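Long-range contacts in glucoamylase (Thermoanaerobacterium thermosaccharolyticum, PDB 1LF6), which hydrolyses terminal alpha-1,4-linked glucose units successively from the non-reducing ends of glucan chains, releasing beta-D-glucose: residues E29-A33 with Y155-I159; S200-Y204 with A226-E232; Q398-I402 with L421-I425; R410-Y414 with Y460-N465. All coordinates share one frame; numbering follows the deposited sequence.

Overall arrangement
The four contacts fall into two groups at opposite sides of the chain's centre. Contacts 1 and 2 belong to the N-terminal beta domain, with centres about 10 Å apart; they meet where strands 150-157 and 230-236 are neighbours, through Tyr-155 and Glu-232, and where Asp-30 touches Asn-229. Contacts 3 and 4 belong to the helical family 15 domain, with centres about 13 Å apart, joined by packing of Ile-402 on Ile-461. The centres of contacts 1 and 3 are about 40 Å apart. The side chains of Thr-31 in contact 1 and the probable substrate-binding Trp-325 are about 8 Å apart, those of Gln-398 in contact 3 and Glu-438, the probable proton donor, about 10 Å.

Contact 1. Residues E29-A33 with Y155-I159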
loop_
_atom_site.group_PDB
_atom_site.type_symbol
_atom_site.label_atom_id
_atom_site.label_comp_id
_atom_site.label_asym_id
_atom_site.label_seq_id
_atom_site.Cartn_x
_atom_site.Cartn_y
_atom_site.Cartn_z
ATOM N N GLU A 29 -8.970 24.285 -4.081
ATOM C CA GLU A 29 -8.379 23.002 -4.391
ATOM C C GLU A 29 -8.051 22.311 -3.057
ATOM O O GLU A 29 -8.002 22.929 -2.008
ATOM C CB GLU A 29 -7.101 23.173 -5.204
ATOM C CG GLU A 29 -7.327 23.619 -6.644
ATOM C CD GLU A 29 -6.032 23.783 -7.417
ATOM O OE1 GLU A 29 -6.089 24.103 -8.622
ATOM O OE2 GLU A 29 -4.960 23.578 -6.805
ATOM N N ASP A 30 -8.043 21.040 -3.218
ATOM C CA ASP A 30 -8.000 20.100 -2.068
ATOM C C ASP A 30 -6.785 19.212 -2.280
ATOM O O ASP A 30 -6.050 19.321 -3.297
ATOM C CB ASP A 30 -9.323 19.383 -2.018
ATOM C CG ASP A 30 -9.757 18.724 -0.762
ATOM O OD1 ASP A 30 -9.240 18.868 0.355
ATOM O OD2 ASP A 30 -10.817 18.014 -0.844
ATOM N N THR A 31 -6.642 18.236 -1.445
ATOM C CA THR A 31 -5.501 17.366 -1.298
ATOM C C THR A 31 -5.972 16.008 -0.845
ATOM O O THR A 31 -7.052 15.935 -0.209
ATOM C CB THR A 31 -4.517 18.010 -0.290
ATOM O OG1 THR A 31 -3.204 17.517 -0.416
ATOM C CG2 THR A 31 -5.009 18.080 1.119
ATOM N N TRP A 32 -5.165 14.988 -0.946
ATOM C CA TRP A 32 -5.609 13.684 -0.402
ATOM C C TRP A 32 -5.303 13.638 1.076
ATOM O O TRP A 32 -4.647 14.500 1.648
ATOM C CB TRP A 32 -4.950 12.562 -1.187
ATOM C CG TRP A 32 -5.430 12.477 -2.620
ATOM C CD1 TRP A 32 -4.733 13.005 -3.682
ATOM C CD2 TRP A 32 -6.663 11.990 -3.121
ATOM N NE1 TRP A 32 -5.454 12.810 -4.832
ATOM C CE2 TRP A 32 -6.638 12.183 -4.523
ATOM C CE3 TRP A 32 -7.767 11.361 -2.537
ATOM C CZ2 TRP A 32 -7.694 11.799 -5.337
ATOM C CZ3 TRP A 32 -8.806 10.970 -3.351
ATOM C CH2 TRP A 32 -8.762 11.194 -4.734
ATOM N N ALA A 33 -5.736 12.554 1.702
ATOM C CA ALA A 33 -5.496 12.325 3.124
ATOM C C ALA A 33 -4.098 11.783 3.420
ATOM O O ALA A 33 -3.397 11.302 2.531
ATOM C CB ALA A 33 -6.551 11.361 3.679
ATOM N N TYR A 155 -18.748 14.787 4.420
ATOM C CA TYR A 155 -18.340 13.830 3.402
ATOM C C TYR A 155 -17.681 14.570 2.242
ATOM O O TYR A 155 -18.293 15.451 1.641
ATOM C CB TYR A 155 -19.568 13.061 2.903
ATOM C CG TYR A 155 -19.352 12.272 1.632
ATOM C CD1 TYR A 155 -18.323 11.339 1.532
ATOM C CD2 TYR A 155 -20.186 12.454 0.526
ATOM C CE1 TYR A 155 -18.130 10.603 0.365
ATOM C CE2 TYR A 155 -20.002 11.722 -0.643
ATOM C CZ TYR A 155 -18.971 10.798 -0.716
ATOM O OH TYR A 155 -18.790 10.067 -1.865
ATOM N N ASP A 156 -16.439 14.212 1.923
ATOM C CA ASP A 156 -15.729 14.864 0.825
ATOM C C ASP A 156 -15.500 13.924 -0.354
ATOM O O ASP A 156 -14.558 13.134 -0.361
ATOM C CB ASP A 156 -14.383 15.404 1.305
ATOM C CG ASP A 156 -13.671 16.206 0.237
ATOM O OD1 ASP A 156 -12.565 16.702 0.516
ATOM O OD2 ASP A 156 -14.214 16.347 -0.880
ATOM N N PRO A 157 -16.361 14.003 -1.375
ATOM C CA PRO A 157 -16.183 13.123 -2.526
ATOM C C PRO A 157 -15.123 13.606 -3.512
ATOM O O PRO A 157 -15.057 14.794 -3.843
ATOM C CB PRO A 157 -17.573 13.095 -3.145
ATOM C CG PRO A 157 -18.057 14.485 -2.903
ATOM C CD PRO A 157 -17.631 14.748 -1.472
ATOM N N HIS A 158 -14.287 12.672 -3.958
ATOM C CA HIS A 158 -13.249 12.940 -4.952
ATOM C C HIS A 158 -13.412 11.834 -5.978
ATOM O O HIS A 158 -12.507 11.028 -6.186
ATOM C CB HIS A 158 -11.851 12.853 -4.341
ATOM C CG HIS A 158 -11.443 14.077 -3.587
ATOM N ND1 HIS A 158 -10.124 14.393 -3.347
ATOM C CD2 HIS A 158 -12.178 15.057 -3.008
ATOM C CE1 HIS A 158 -10.062 15.514 -2.651
ATOM N NE2 HIS A 158 -11.295 15.937 -2.431
ATOM N N ILE A 159 -14.580 11.802 -6.608
ATOM C CA ILE A 159 -14.898 10.769 -7.578
ATOM C C ILE A 159 -13.896 10.641 -8.713
ATOM O O ILE A 159 -13.458 11.634 -9.304
ATOM C CB ILE A 159 -16.319 10.982 -8.133
ATOM C CG1 ILE A 159 -17.297 11.075 -6.959
ATOM C CG2 ILE A 159 -16.715 9.823 -9.052
ATOM C CD1 ILE A 159 -18.680 11.524 -7.347
HETATM O O HOH W 1 -12.959 19.104 -1.683
#
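His-158 meets the 29-33 loop twice, at a carboxylate and at an indole. Its NE2 donates to Asp-30 OD2 at 2.7 Å; the acceptor lies almost in the imidazole plane, but the approach to Asp-30 is from above the carboxylate plane, the two planes being 76° apart. On its other side the imidazole edge meets the face of the Trp-32 six-membered ring, centroids 4.8 Å apart, while His-158 CB sits 3.5 Å from Trp-32 CH2. Asp-156 arrives from the direction opposite to Asp-30, the two carboxylates nearly coplanar, and its OD1 comes to 2.6 Å from Asp-30 OD2. A weak bond from His-158 NE2 also reaches Asp-156 OD1, and a water lies between Asp-30 OD2 and Asp-156 OD2, within hydrogen-bonding reach of both. With CG anti to the backbone N (chi1 -160°), the Asp-30 carboxylate reaches the end of strand 150-157, and the His-carboxylate bond fastens the loop before strand 39-42 to this strand of the N-terminal beta domain. Further out, Thr-31 OG1 bonds to the backbone oxygen of Gly-326, and Asp-156 is paired through its backbone with strand 70-80. Two buried carboxylates so close may share a proton, or a positively charged His-158 may offset their charge.

Contact 2. Residues S200-Y204 with A226-E232; sequences SIGYY and ARGNIIE
Gly-202 and Ile-231 form an antiparallel hydrogen-bonded pair: Ile-231 N donates to Gly-202 O at 3.0 Å, and Gly-202 N returns a bond to Ile-231 O. Ile-201 with Glu-232 and Tyr-203 with Ile-230 are the non-hydrogen-bonded pairs beside it. As the strand ends, Tyr-204 N donates to Asn-229 O at 2.7 Å.

One further polar bond uses a side chain. Tyr-203, its CG anti to the carbonyl carbon (chi1 -68°), carries its ring over to strand 225-228, where OH accepts from Arg-227 N at 2.9 Å. The backbone of Arg-227 and Gly-228 lies at the ring edge, and Gly-228 has backbone angles that call for glycine.

Apolar contacts fill in around these bonds. Ala-226 CB makes an off-centre CH-pi contact with the Tyr-203 ring and lies 3.8 Å from Ile-201 CG2. Ile-201 CG2 also lies 4.0 Å from Ile-230 CD1, the two isoleucines being side by side and pointing the same way. Ile-231 CD1 meets the edge of the Tyr-204 ring at CD1, 3.3 Å away.

Strand 198-203, outermost in its sheet within this chain, is held to 230-236 by backbone bonds. The tyrosine hydroxyl extends this hold to 225-228, a strand of the other sheet, giving the backbone N-H of Arg-227 an acceptor and joining two sheets of the beta sandwich of the N-terminal domain.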
loop_
_atom_site.group_PDB
_atom_site.type_symbol
_atom_site.label_atom_id
_atom_site.label_comp_id
_atom_site.label_asym_id
_atom_site.label_seq_id
_atom_site.Cartn_x
_atom_site.Cartn_y
_atom_site.Cartn_z
ATOM N N SER A 200 -26.479 19.986 3.610
ATOM C CA SER A 200 -25.959 21.107 2.835
ATOM C C SER A 200 -24.737 20.697 2.021
ATOM O O SER A 200 -23.795 20.098 2.543
ATOM C CB SER A 200 -25.587 22.272 3.755
ATOM O OG SER A 200 -25.148 23.389 3.003
ATOM N N ILE A 201 -24.764 21.023 0.736
ATOM C CA ILE A 201 -23.661 20.713 -0.161
ATOM C C ILE A 201 -23.009 22.036 -0.547
ATOM O O ILE A 201 -23.549 22.794 -1.357
ATOM C CB ILE A 201 -24.172 19.996 -1.422
ATOM C CG1 ILE A 201 -24.971 18.755 -1.009
ATOM C CG2 ILE A 201 -23.000 19.606 -2.316
ATOM C CD1 ILE A 201 -25.689 18.072 -2.144
ATOM N N GLY A 202 -21.854 22.320 0.051
ATOM C CA GLY A 202 -21.168 23.567 -0.232
ATOM C C GLY A 202 -19.795 23.412 -0.861
ATOM O O GLY A 202 -19.303 22.301 -1.044
ATOM N N TYR A 203 -19.177 24.541 -1.189
ATOM C CA TYR A 203 -17.859 24.556 -1.806
ATOM C C TYR A 203 -16.745 24.634 -0.776
ATOM O O TYR A 203 -16.807 25.432 0.160
ATOM C CB TYR A 203 -17.768 25.727 -2.782
ATOM C CG TYR A 203 -18.664 25.539 -3.977
ATOM C CD1 TYR A 203 -18.425 24.511 -4.889
ATOM C CD2 TYR A 203 -19.774 26.360 -4.184
ATOM C CE1 TYR A 203 -19.264 24.301 -5.971
ATOM C CE2 TYR A 203 -20.622 26.156 -5.269
ATOM C CZ TYR A 203 -20.361 25.124 -6.157
ATOM O OH TYR A 203 -21.197 24.898 -7.223
ATOM N N TYR A 204 -15.726 23.798 -0.962
ATOM C CA TYR A 204 -14.586 23.726 -0.049
ATOM C C TYR A 204 -13.943 25.081 0.237
ATOM O O TYR A 204 -13.533 25.795 -0.679
ATOM C CB TYR A 204 -13.537 22.753 -0.608
ATOM C CG TYR A 204 -12.333 22.555 0.286
ATOM C CD1 TYR A 204 -12.486 22.251 1.637
ATOM C CD2 TYR A 204 -11.038 22.667 -0.221
ATOM C CE1 TYR A 204 -11.382 22.062 2.465
ATOM C CE2 TYR A 204 -9.924 22.479 0.598
ATOM C CZ TYR A 204 -10.106 22.177 1.941
ATOM O OH TYR A 204 -9.015 21.993 2.759
ATOM N N ALA A 226 -24.446 21.569 -6.017
ATOM C CA ALA A 226 -23.138 22.205 -6.161
ATOM C C ALA A 226 -22.242 21.367 -7.068
ATOM O O ALA A 226 -22.471 20.165 -7.236
ATOM C CB ALA A 226 -22.484 22.379 -4.792
ATOM N N ARG A 227 -21.231 22.000 -7.663
ATOM C CA ARG A 227 -20.301 21.292 -8.540
ATOM C C ARG A 227 -18.907 21.902 -8.501
ATOM O O ARG A 227 -18.720 23.076 -8.814
ATOM C CB ARG A 227 -20.815 21.269 -9.984
ATOM C CG ARG A 227 -19.927 20.461 -10.917
ATOM C CD ARG A 227 -20.629 20.097 -12.204
ATOM N NE ARG A 227 -20.990 21.273 -12.981
ATOM C CZ ARG A 227 -21.671 21.231 -14.120
ATOM N NH1 ARG A 227 -22.063 20.064 -14.612
ATOM N NH2 ARG A 227 -21.959 22.354 -14.765
ATOM N N GLY A 228 -17.935 21.080 -8.115
ATOM C CA GLY A 228 -16.553 21.514 -8.018
ATOM C C GLY A 228 -15.930 20.801 -6.832
ATOM O O GLY A 228 -16.186 19.610 -6.624
ATOM N N ASN A 229 -15.100 21.506 -6.070
ATOM C CA ASN A 229 -14.499 20.917 -4.877
ATOM C C ASN A 229 -15.539 21.107 -3.783
ATOM O O ASN A 229 -15.562 22.122 -3.091
ATOM C CB ASN A 229 -13.194 21.622 -4.499
ATOM C CG ASN A 229 -11.995 21.066 -5.250
ATOM O OD1 ASN A 229 -11.753 21.408 -6.403
ATOM N ND2 ASN A 229 -11.248 20.183 -4.594
ATOM N N ILE A 230 -16.407 20.117 -3.641
ATOM C CA ILE A 230 -17.491 20.196 -2.680
ATOM C C ILE A 230 -17.328 19.352 -1.424
ATOM O O ILE A 230 -16.456 18.491 -1.334
ATOM C CB ILE A 230 -18.810 19.797 -3.349
ATOM C CG1 ILE A 230 -18.754 18.328 -3.768
ATOM C CG2 ILE A 230 -19.048 20.672 -4.574
ATOM C CD1 ILE A 230 -20.045 17.800 -4.367
ATOM N N ILE A 231 -18.195 19.624 -0.455
ATOM C CA ILE A 231 -18.226 18.906 0.810
ATOM C C ILE A 231 -19.699 18.693 1.160
ATOM O O ILE A 231 -20.462 19.652 1.314
ATOM C CB ILE A 231 -17.537 19.716 1.919
ATOM C CG1 ILE A 231 -16.071 19.945 1.542
ATOM C CG2 ILE A 231 -17.657 18.983 3.255
ATOM C CD1 ILE A 231 -15.311 20.776 2.528
ATOM N N GLU A 232 -20.106 17.436 1.250
ATOM C CA GLU A 232 -21.485 17.126 1.574
ATOM C C GLU A 232 -21.614 16.967 3.082
ATOM O O GLU A 232 -21.202 15.958 3.650
ATOM C CB GLU A 232 -21.919 15.865 0.816
ATOM C CG GLU A 232 -21.794 16.062 -0.689
ATOM C CD GLU A 232 -22.501 15.008 -1.516
ATOM O OE1 GLU A 232 -22.862 15.326 -2.673
ATOM O OE2 GLU A 232 -22.693 13.870 -1.029
#

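Contact 3. Residues Q398-I402 with L421-I425; sequences QADPI and LADFI
Leu-421 packs into the surface of helix 398-402: its CD1 lies 3.4 Å from Pro-401 CG, closer than usual carbon contact, and equally near the backbone oxygen of Gln-398. Pro-401 has no N-H to give to the preceding turn, and the helix is kinked here. Ile-402 slides past Leu-421 in the opposite direction, its CD1 3.9 Å from Leu-421 CB and 4.2 Å from Ile-425 CD1. One turn along, Ile-425 CG1 rests against Gln-398 CB at 3.6 Å, and its CD1 reaches the methyl of Ala-399. Helix 445-464 covers the Ile-402 and Ala-422 end, both residues touching Ala-458.

The contact toward Phe-424 is sparser and lies nearer solvent. Phe-424 is partly exposed, and among the residues of 398-402 it meets Gln-398. The Gln-398 chain is folded about the CB-CG bond (chi2 -55°), which brings OE1 to 3.5 Å from Phe-424 CD1 and 3.6 Å from Leu-421 CD2; the amide and ring planes stand 75° apart. Its NE2 turns to the backbone oxygens of Ile-378 and Gln-394. With an alanine here the CB against Ile-425 would remain, but the Ile-378 and Gln-394 oxygens are likely to lose this donor and a gap to open beside Phe-424 and Leu-421.

No hydrogen bond crosses between the segments, whose axes approach to 9.5 Å at 149°. These are consecutive, near-antiparallel helices packed through side chains, as in the helical hairpins from which an (alpha/alpha) barrel, the fold of family 15 glucoamylases, is built.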
loop_
_atom_site.group_PDB
_atom_site.type_symbol
_atom_site.label_atom_id
_atom_site.label_comp_id
_atom_site.label_asym_id
_atom_site.label_seq_id
_atom_site.Cartn_x
_atom_site.Cartn_y
_atom_site.Cartn_z
ATOM N N GLN A 398 12.278 -8.439 -15.034
ATOM C CA GLN A 398 12.099 -9.389 -16.127
ATOM C C GLN A 398 12.360 -10.789 -15.578
ATOM O O GLN A 398 11.790 -11.781 -16.046
ATOM C CB GLN A 398 13.100 -9.125 -17.260
ATOM C CG GLN A 398 13.190 -7.680 -17.724
ATOM C CD GLN A 398 11.848 -7.108 -18.133
ATOM O OE1 GLN A 398 11.077 -7.746 -18.858
ATOM N NE2 GLN A 398 11.564 -5.891 -17.675
ATOM N N ALA A 399 13.226 -10.854 -14.573
ATOM C CA ALA A 399 13.628 -12.115 -13.958
ATOM C C ALA A 399 12.685 -12.705 -12.916
ATOM O O ALA A 399 12.452 -13.917 -12.903
ATOM C CB ALA A 399 15.019 -11.953 -13.342
ATOM N N ASP A 400 12.145 -11.858 -12.046
ATOM C CA ASP A 400 11.269 -12.327 -10.979
ATOM C C ASP A 400 10.106 -13.207 -11.408
ATOM O O ASP A 400 9.829 -14.217 -10.774
ATOM C CB ASP A 400 10.768 -11.141 -10.144
ATOM C CG ASP A 400 11.887 -10.511 -9.318
ATOM O OD1 ASP A 400 12.898 -11.208 -9.081
ATOM O OD2 ASP A 400 11.753 -9.344 -8.901
ATOM N N PRO A 401 9.398 -12.832 -12.482
ATOM C CA PRO A 401 8.288 -13.700 -12.879
ATOM C C PRO A 401 8.766 -15.103 -13.269
ATOM O O PRO A 401 8.031 -16.081 -13.103
ATOM C CB PRO A 401 7.633 -12.931 -14.029
ATOM C CG PRO A 401 8.705 -11.971 -14.487
ATOM C CD PRO A 401 9.372 -11.560 -13.222
ATOM N N ILE A 402 9.996 -15.204 -13.771
ATOM C CA ILE A 402 10.543 -16.504 -14.147
ATOM C C ILE A 402 10.816 -17.308 -12.883
ATOM O O ILE A 402 10.507 -18.494 -12.813
ATOM C CB ILE A 402 11.886 -16.393 -14.912
ATOM C CG1 ILE A 402 11.713 -15.591 -16.201
ATOM C CG2 ILE A 402 12.407 -17.798 -15.218
ATOM C CD1 ILE A 402 13.027 -15.336 -16.936
ATOM N N LEU A 421 10.783 -13.775 -21.704
ATOM C CA LEU A 421 11.505 -12.957 -20.731
ATOM C C LEU A 421 12.979 -13.332 -20.675
ATOM O O LEU A 421 13.841 -12.458 -20.581
ATOM C CB LEU A 421 10.876 -13.085 -19.339
ATOM C CG LEU A 421 9.504 -12.432 -19.171
ATOM C CD1 LEU A 421 9.008 -12.660 -17.754
ATOM C CD2 LEU A 421 9.597 -10.928 -19.479
ATOM N N ALA A 422 13.268 -14.630 -20.733
ATOM C CA ALA A 422 14.646 -15.091 -20.699
ATOM C C ALA A 422 15.394 -14.568 -21.922
ATOM O O ALA A 422 16.529 -14.099 -21.810
ATOM C CB ALA A 422 14.696 -16.619 -20.662
ATOM N N ASP A 423 14.753 -14.648 -23.086
ATOM C CA ASP A 423 15.366 -14.174 -24.325
ATOM C C ASP A 423 15.555 -12.663 -24.287
ATOM O O ASP A 423 16.528 -12.139 -24.821
ATOM C CB ASP A 423 14.508 -14.546 -25.539
ATOM C CG ASP A 423 14.467 -16.052 -25.793
ATOM O OD1 ASP A 423 15.432 -16.751 -25.418
ATOM O OD2 ASP A 423 13.476 -16.523 -26.384
ATOM N N PHE A 424 14.618 -11.962 -23.657
ATOM C CA PHE A 424 14.712 -10.513 -23.559
ATOM C C PHE A 424 15.897 -10.126 -22.670
ATOM O O PHE A 424 16.667 -9.223 -23.002
ATOM C CB PHE A 424 13.412 -9.936 -22.995
ATOM C CG PHE A 424 13.404 -8.440 -22.900
ATOM C CD1 PHE A 424 13.179 -7.810 -21.680
ATOM C CD2 PHE A 424 13.629 -7.655 -24.027
ATOM C CE1 PHE A 424 13.179 -6.421 -21.584
ATOM C CE2 PHE A 424 13.631 -6.267 -23.941
ATOM C CZ PHE A 424 13.406 -5.649 -22.717
ATOM N N ILE A 425 16.043 -10.817 -21.545
ATOM C CA ILE A 425 17.137 -10.558 -20.617
ATOM C C ILE A 425 18.507 -10.788 -21.261
ATOM O O ILE A 425 19.430 -10.000 -21.067
ATOM C CB ILE A 425 17.030 -11.461 -19.370
ATOM C CG1 ILE A 425 15.812 -11.053 -18.537
ATOM C CG2 ILE A 425 18.304 -11.364 -18.531
ATOM C CD1 ILE A 425 15.485 -12.023 -17.423
#

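Contact 4. Residues R410-Y414 with Y460-N465; sequences RYDLY and YIAEQN
In the (alpha/alpha) barrel of this domain, the turn after helix 395-407 and the first residue of helix 414-428 pack against the C-terminal end of helix 445-464, mostly through Tyr-411 and Tyr-414. Gln-464 CG sits over the centre of the Tyr-411 ring, 3.9 Å from its centroid, in a CH-pi contact; the amide beyond stacks nearly parallel to it. Ile-461 CG1 comes in at the ring edge, and Tyr-411 OH lies 3.3 Å from CE2 of Tyr-460, whose ring is set obliquely. A water bonds to Tyr-411 OH. Replacing Tyr-411 by a serine would probably leave Gln-464 with no ring to lie on and open a gap beside Tyr-460 and Ile-461.

A chi1 of 180° sends the Tyr-414 ring away from its own backbone N, past Ile-461 and Asn-465, placing CD1 3.6 Å from Ile-461 CG2 and CE1 3.4 Å from Ala-462 CA; its hydroxyl bonds to Asp-467. Arg-410 grips Asp-412 side-on within the turn and has a second salt bridge to Asp-366. Asn-465, just past the helix, ties the two segments: its ND2 donates to Ile-461 O at 2.7 Å and, in the carbonyl plane on a lone pair, to Tyr-411 O at 3.3 Å.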
loop_
_atom_site.group_PDB
_atom_site.type_symbol
_atom_site.label_atom_id
_atom_site.label_comp_id
_atom_site.label_asym_id
_atom_site.label_seq_id
_atom_site.Cartn_x
_atom_site.Cartn_y
_atom_site.Cartn_z
ATOM N N ARG A 410 5.120 -23.914 -12.441
ATOM C CA ARG A 410 4.240 -23.619 -13.563
ATOM C C ARG A 410 5.013 -23.715 -14.869
ATOM O O ARG A 410 5.248 -22.711 -15.548
ATOM C CB ARG A 410 3.645 -22.214 -13.400
ATOM C CG ARG A 410 2.672 -22.100 -12.239
ATOM C CD ARG A 410 1.422 -22.908 -12.527
ATOM N NE ARG A 410 0.794 -22.467 -13.769
ATOM C CZ ARG A 410 0.021 -21.392 -13.879
ATOM N NH1 ARG A 410 -0.241 -20.638 -12.839
ATOM N NH2 ARG A 410 -0.488 -21.052 -15.038
ATOM N N TYR A 411 5.396 -24.937 -15.220
ATOM C CA TYR A 411 6.158 -25.188 -16.442
ATOM C C TYR A 411 5.310 -24.992 -17.688
ATOM O O TYR A 411 5.815 -25.006 -18.814
ATOM C CB TYR A 411 6.722 -26.612 -16.416
ATOM C CG TYR A 411 7.396 -26.964 -15.115
ATOM C CD1 TYR A 411 8.266 -26.065 -14.494
ATOM C CD2 TYR A 411 7.176 -28.198 -14.504
ATOM C CE1 TYR A 411 8.898 -26.387 -13.297
ATOM C CE2 TYR A 411 7.806 -28.529 -13.306
ATOM C CZ TYR A 411 8.664 -27.622 -12.710
ATOM O OH TYR A 411 9.299 -27.946 -11.536
ATOM N N ASP A 412 4.015 -24.806 -17.477
ATOM C CA ASP A 412 3.078 -24.598 -18.575
ATOM C C ASP A 412 3.207 -23.180 -19.132
ATOM O O ASP A 412 2.693 -22.882 -20.203
ATOM C CB ASP A 412 1.656 -24.828 -18.069
ATOM C CG ASP A 412 1.301 -23.912 -16.915
ATOM O OD1 ASP A 412 0.494 -22.979 -17.113
ATOM O OD2 ASP A 412 1.841 -24.117 -15.809
ATOM N N LEU A 413 3.903 -22.310 -18.404
ATOM C CA LEU A 413 4.071 -20.924 -18.840
ATOM C C LEU A 413 5.386 -20.676 -19.579
ATOM O O LEU A 413 5.751 -19.529 -19.852
ATOM C CB LEU A 413 3.977 -19.983 -17.633
ATOM C CG LEU A 413 2.660 -19.975 -16.854
ATOM C CD1 LEU A 413 2.785 -19.042 -15.658
ATOM C CD2 LEU A 413 1.516 -19.541 -17.771
ATOM N N TYR A 414 6.088 -21.754 -19.917
ATOM C CA TYR A 414 7.368 -21.636 -20.606
ATOM C C TYR A 414 7.311 -20.833 -21.906
ATOM O O TYR A 414 8.106 -19.912 -22.102
ATOM C CB TYR A 414 7.949 -23.026 -20.896
ATOM C CG TYR A 414 9.278 -22.973 -21.612
ATOM C CD1 TYR A 414 10.413 -22.471 -20.977
ATOM C CD2 TYR A 414 9.394 -23.388 -22.940
ATOM C CE1 TYR A 414 11.626 -22.381 -21.643
ATOM C CE2 TYR A 414 10.605 -23.303 -23.616
ATOM C CZ TYR A 414 11.717 -22.797 -22.962
ATOM O OH TYR A 414 12.916 -22.698 -23.625
ATOM N N TYR A 460 16.008 -24.390 -16.067
ATOM C CA TYR A 460 15.352 -25.528 -15.428
ATOM C C TYR A 460 14.013 -25.799 -16.102
ATOM O O TYR A 460 13.695 -26.936 -16.443
ATOM C CB TYR A 460 15.104 -25.235 -13.949
ATOM C CG TYR A 460 14.428 -26.366 -13.200
ATOM C CD1 TYR A 460 15.180 -27.365 -12.583
ATOM C CD2 TYR A 460 13.035 -26.436 -13.106
ATOM C CE1 TYR A 460 14.565 -28.405 -11.888
ATOM C CE2 TYR A 460 12.410 -27.472 -12.414
ATOM C CZ TYR A 460 13.180 -28.453 -11.806
ATOM O OH TYR A 460 12.571 -29.478 -11.115
ATOM N N ILE A 461 13.228 -24.741 -16.280
ATOM C CA ILE A 461 11.918 -24.859 -16.909
ATOM C C ILE A 461 12.042 -25.273 -18.373
ATOM O O ILE A 461 11.211 -26.024 -18.881
ATOM C CB ILE A 461 11.134 -23.535 -16.818
ATOM C CG1 ILE A 461 10.872 -23.188 -15.349
ATOM C CG2 ILE A 461 9.821 -23.654 -17.582
ATOM C CD1 ILE A 461 10.186 -21.849 -15.147
ATOM N N ALA A 462 13.078 -24.783 -19.048
ATOM C CA ALA A 462 13.293 -25.138 -20.447
ATOM C C ALA A 462 13.521 -26.643 -20.544
ATOM O O ALA A 462 13.019 -27.293 -21.458
ATOM C CB ALA A 462 14.488 -24.394 -21.008
ATOM N N GLU A 463 14.280 -27.188 -19.596
ATOM C CA GLU A 463 14.563 -28.618 -19.571
ATOM C C GLU A 463 13.291 -29.429 -19.345
ATOM O O GLU A 463 13.112 -30.492 -19.943
ATOM C CB GLU A 463 15.587 -28.945 -18.481
ATOM C CG GLU A 463 17.001 -28.508 -18.825
ATOM C CD GLU A 463 18.012 -28.886 -17.758
ATOM O OE1 GLU A 463 19.209 -28.560 -17.930
ATOM O OE2 GLU A 463 17.612 -29.506 -16.749
ATOM N N GLN A 464 12.409 -28.924 -18.485
ATOM C CA GLN A 464 11.148 -29.601 -18.198
ATOM C C GLN A 464 10.328 -29.682 -19.476
ATOM O O GLN A 464 9.550 -30.613 -19.672
ATOM C CB GLN A 464 10.356 -28.839 -17.131
ATOM C CG GLN A 464 11.049 -28.785 -15.783
ATOM C CD GLN A 464 11.167 -30.149 -15.133
ATOM O OE1 GLN A 464 12.008 -30.364 -14.258
ATOM N NE2 GLN A 464 10.312 -31.076 -15.547
ATOM N N ASN A 465 10.514 -28.695 -20.345
ATOM C CA ASN A 465 9.804 -28.634 -21.616
ATOM C C ASN A 465 10.635 -29.268 -22.729
ATOM O O ASN A 465 10.293 -29.183 -23.910
ATOM C CB ASN A 465 9.483 -27.176 -21.948
ATOM C CG ASN A 465 8.358 -26.624 -21.093
ATOM O OD1 ASN A 465 7.186 -26.723 -21.455
ATOM N ND2 ASN A 465 8.708 -26.057 -19.943
HETATM O O HOH W 2 9.318 -30.225 -10.108
#